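Local coordinates for protein DPSA (Streptomyces coelicolor, PDB 4CY9) that probably oxidises and stores iron and binds DNA as a dodecameric Dps protein of the ferritin superfamily, at residues D70-I75 with G80-T85. Residues are numbered along the deposited sequence; the frame is centred on the assembly and turned at random.
Sequences DVAERI and GVAQGT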
ATOM      1  N   ASP A  70     -10.973 -21.547   9.604  1.00  9.06           N
ATOM      2  CA  ASP A  70     -10.031 -21.972  10.651  1.00  9.26           C
ATOM      3  C   ASP A  70     -10.613 -23.213  11.421  1.00  8.86           C
ATOM      4  O   ASP A  70      -9.847 -24.114  11.824  1.00  9.97           O
ATOM      5  CB  ASP A  70      -9.851 -20.852  11.716  1.00 10.28           C
ATOM      6  CG  ASP A  70      -8.989 -19.693  11.175  1.00 13.98           C
ATOM      7  OD1 ASP A  70      -8.199 -19.938  10.203  1.00 13.08           O
ATOM      8  OD2 ASP A  70      -9.071 -18.588  11.677  1.00 14.46           O
ATOM      9  N   VAL A  71     -11.975 -23.238  11.584  1.00  7.94           N
ATOM     10  CA  VAL A  71     -12.547 -24.523  12.186  1.00  7.77           C
ATOM     11  C   VAL A  71     -12.322 -25.681  11.269  1.00  8.12           C
ATOM     12  O   VAL A  71     -11.952 -26.795  11.707  1.00  7.68           O
ATOM     13  CB  VAL A  71     -14.057 -24.307  12.490  1.00  7.83           C
ATOM     14  CG1 VAL A  71     -14.755 -25.658  12.841  1.00  7.76           C
ATOM     15  CG2 VAL A  71     -14.228 -23.269  13.656  1.00  8.38           C
ATOM     16  N   ALA A  72     -12.567 -25.495   9.951  1.00  7.60           N
ATOM     17  CA  ALA A  72     -12.356 -26.622   9.009  1.00  7.98           C
ATOM     18  C   ALA A  72     -10.921 -27.157   9.037  1.00  8.26           C
ATOM     19  O   ALA A  72     -10.738 -28.375   9.004  1.00  8.78           O
ATOM     20  CB  ALA A  72     -12.698 -26.139   7.544  1.00  9.12           C
ATOM     21  N   GLU A  73      -9.934 -26.251   9.010  1.00  7.73           N
ATOM     22  CA  GLU A  73      -8.546 -26.724   8.960  1.00  8.09           C
ATOM     23  C   GLU A  73      -8.165 -27.352  10.332  1.00  7.64           C
ATOM     24  O   GLU A  73      -7.295 -28.201  10.365  1.00  8.16           O
ATOM     25  CB  GLU A  73      -7.594 -25.560   8.630  1.00 10.21           C
ATOM     26  CG  GLU A  73      -7.924 -25.299   7.105  1.00 12.89           C
ATOM     27  CD  GLU A  73      -6.857 -24.354   6.438  1.00 19.09           C
ATOM     28  OE1 GLU A  73      -6.216 -23.616   7.233  1.00 24.22           O
ATOM     29  OE2 GLU A  73      -6.933 -24.219   5.229  1.00 28.93           O
ATOM     30  N   ARG A  74      -8.881 -26.941  11.391  1.00  7.95           N
ATOM     31  CA  ARG A  74      -8.551 -27.584  12.707  1.00  8.33           C
ATOM     32  C   ARG A  74      -9.148 -28.999  12.709  1.00  8.48           C
ATOM     33  O   ARG A  74      -8.501 -29.970  13.189  1.00  8.21           O
ATOM     34  CB  ARG A  74      -9.214 -26.755  13.847  1.00  9.20           C
ATOM     35  CG  ARG A  74      -8.819 -27.364  15.231  1.00  9.10           C
ATOM     36  CD  ARG A  74      -7.251 -27.226  15.370  1.00 10.91           C
ATOM     37  NE  ARG A  74      -6.853 -27.716  16.741  1.00 11.07           N
ATOM     38  CZ  ARG A  74      -5.550 -27.864  17.059  1.00 12.72           C
ATOM     39  NH1 ARG A  74      -4.607 -27.585  16.131  1.00 11.25           N
ATOM     40  NH2 ARG A  74      -5.248 -28.359  18.276  1.00 12.78           N
ATOM     41  N   ILE A  75     -10.318 -29.158  12.118  1.00  8.41           N
ATOM     42  CA  ILE A  75     -10.856 -30.551  11.912  1.00  8.64           C
ATOM     43  C   ILE A  75      -9.859 -31.397  11.146  1.00  9.27           C
ATOM     44  O   ILE A  75      -9.560 -32.556  11.506  1.00  9.11           O
ATOM     45  CB  ILE A  75     -12.160 -30.492  11.111  1.00  8.00           C
ATOM     46  CG1 ILE A  75     -13.330 -29.982  12.062  1.00  8.54           C
ATOM     47  CG2 ILE A  75     -12.533 -31.932  10.645  1.00  8.55           C
ATOM     48  CD1 ILE A  75     -14.638 -29.557  11.290  1.00  8.41           C
ATOM     49  N   GLY A  80      -9.785 -35.391  10.802  1.00 10.42           N
ATOM     50  CA  GLY A  80     -11.171 -35.563  10.321  1.00 10.60           C
ATOM     51  C   GLY A  80     -11.438 -34.902   8.927  1.00 10.01           C
ATOM     52  O   GLY A  80     -10.487 -34.298   8.314  1.00 11.84           O
ATOM     53  N   VAL A  81     -12.691 -35.041   8.499  1.00  9.70           N
ATOM     54  CA  VAL A  81     -13.087 -34.519   7.186  1.00 11.53           C
ATOM     55  C   VAL A  81     -13.957 -33.280   7.480  1.00 13.15           C
ATOM     56  O   VAL A  81     -14.954 -33.377   8.155  1.00 15.35           O
ATOM     57  CB  VAL A  81     -13.864 -35.602   6.400  1.00 15.42           C
ATOM     58  CG1 VAL A  81     -14.412 -34.926   5.122  1.00 15.87           C
ATOM     59  CG2 VAL A  81     -12.924 -36.808   6.132  1.00 16.10           C
ATOM     60  N   ALA A  82     -13.559 -32.108   7.004  1.00 10.40           N
ATOM     61  CA  ALA A  82     -14.414 -30.920   7.197  1.00 11.69           C
ATOM     62  C   ALA A  82     -15.462 -30.913   6.109  1.00 16.85           C
ATOM     63  O   ALA A  82     -15.176 -30.288   5.036  1.00 19.94           O
ATOM     64  CB  ALA A  82     -13.492 -29.711   7.011  1.00 12.83           C
ATOM     65  N   GLN A  83     -16.701 -31.213   6.451  1.00 12.63           N
ATOM     66  CA  GLN A  83     -17.740 -31.361   5.409  1.00 11.88           C
ATOM     67  C   GLN A  83     -18.334 -29.972   5.095  1.00 13.01           C
ATOM     68  O   GLN A  83     -18.891 -29.296   5.978  1.00 13.78           O
ATOM     69  CB  GLN A  83     -18.862 -32.234   6.040  1.00 15.88           C
ATOM     70  CG  GLN A  83     -19.827 -32.586   4.876  1.00 19.99           C
ATOM     71  CD  GLN A  83     -19.195 -33.379   3.744  1.00 23.45           C
ATOM     72  OE1 GLN A  83     -18.315 -34.251   3.949  1.00 18.67           O
ATOM     73  NE2 GLN A  83     -19.614 -33.045   2.487  1.00 20.63           N
ATOM     74  N   GLY A  84     -18.146 -29.519   3.845  1.00 11.67           N
ATOM     75  CA  GLY A  84     -18.502 -28.130   3.501  1.00 10.22           C
ATOM     76  C   GLY A  84     -19.652 -28.051   2.481  1.00 11.70           C
ATOM     77  O   GLY A  84     -20.013 -26.918   2.125  1.00 11.48           O
ATOM     78  N   THR A  85     -20.207 -29.189   2.072  1.00 11.48           N
ATOM     79  CA  THR A  85     -21.250 -29.149   0.939  1.00 11.41           C
ATOM     80  C   THR A  85     -22.620 -28.814   1.571  1.00 12.85           C
ATOM     81  O   THR A  85     -22.900 -29.070   2.718  1.00 12.35           O
ATOM     82  CB  THR A  85     -21.308 -30.479   0.161  1.00 13.77           C
ATOM     83  OG1 THR A  85     -21.673 -31.491   1.107  1.00 12.29           O
ATOM     84  CG2 THR A  85     -19.915 -30.762  -0.443  1.00 12.95           C
TER
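I75 meets the returning chain with its CG2 methyl. I75 CG2 lies 3.6 Å from G80 C and 3.7 Å from V81 C, so one methyl covers the backbone of two residues. With chi1 at -75°, CG2 is anti to the backbone N, and CG1 is carried back beside that N. One turn earlier A72 meets A82, methyl to methyl, with the two CB atoms 3.7 Å apart. The A82 CB is equally close to A72 O, and so sits against both side chain and carbonyl of the helix. A82 CB is also near I75 CG2, at a looser 4.4 Å. One hydrogen bond joins the segments: G80 N donates to I75 O over 2.9 Å, with an N-H...O angle of 161°. The N-H comes in nearly straight, but the G80 N lies 33° off the plane of the I75 carbonyl. This bond takes up a carbonyl near the C-terminal end of helix 50-77, in the ferritin-like four-helix bundle. From G80 to A82 the chain runs back along the helix, then turns away toward the short helix 86-92, which Dps proteins carry between the second and third bundle helices. T85 is the N-cap residue of that helix. T85 OG1 accepts a hydrogen bond from Q83 NE2 at 2.9 Å, close to the Q83 amide plane, and is also hydrogen-bonded to D97 OD2 of a second subunit. G84 N bonds H40 of the same neighbour. Helix 14-44 backs the contact through L28 on A72 and L24 on I75.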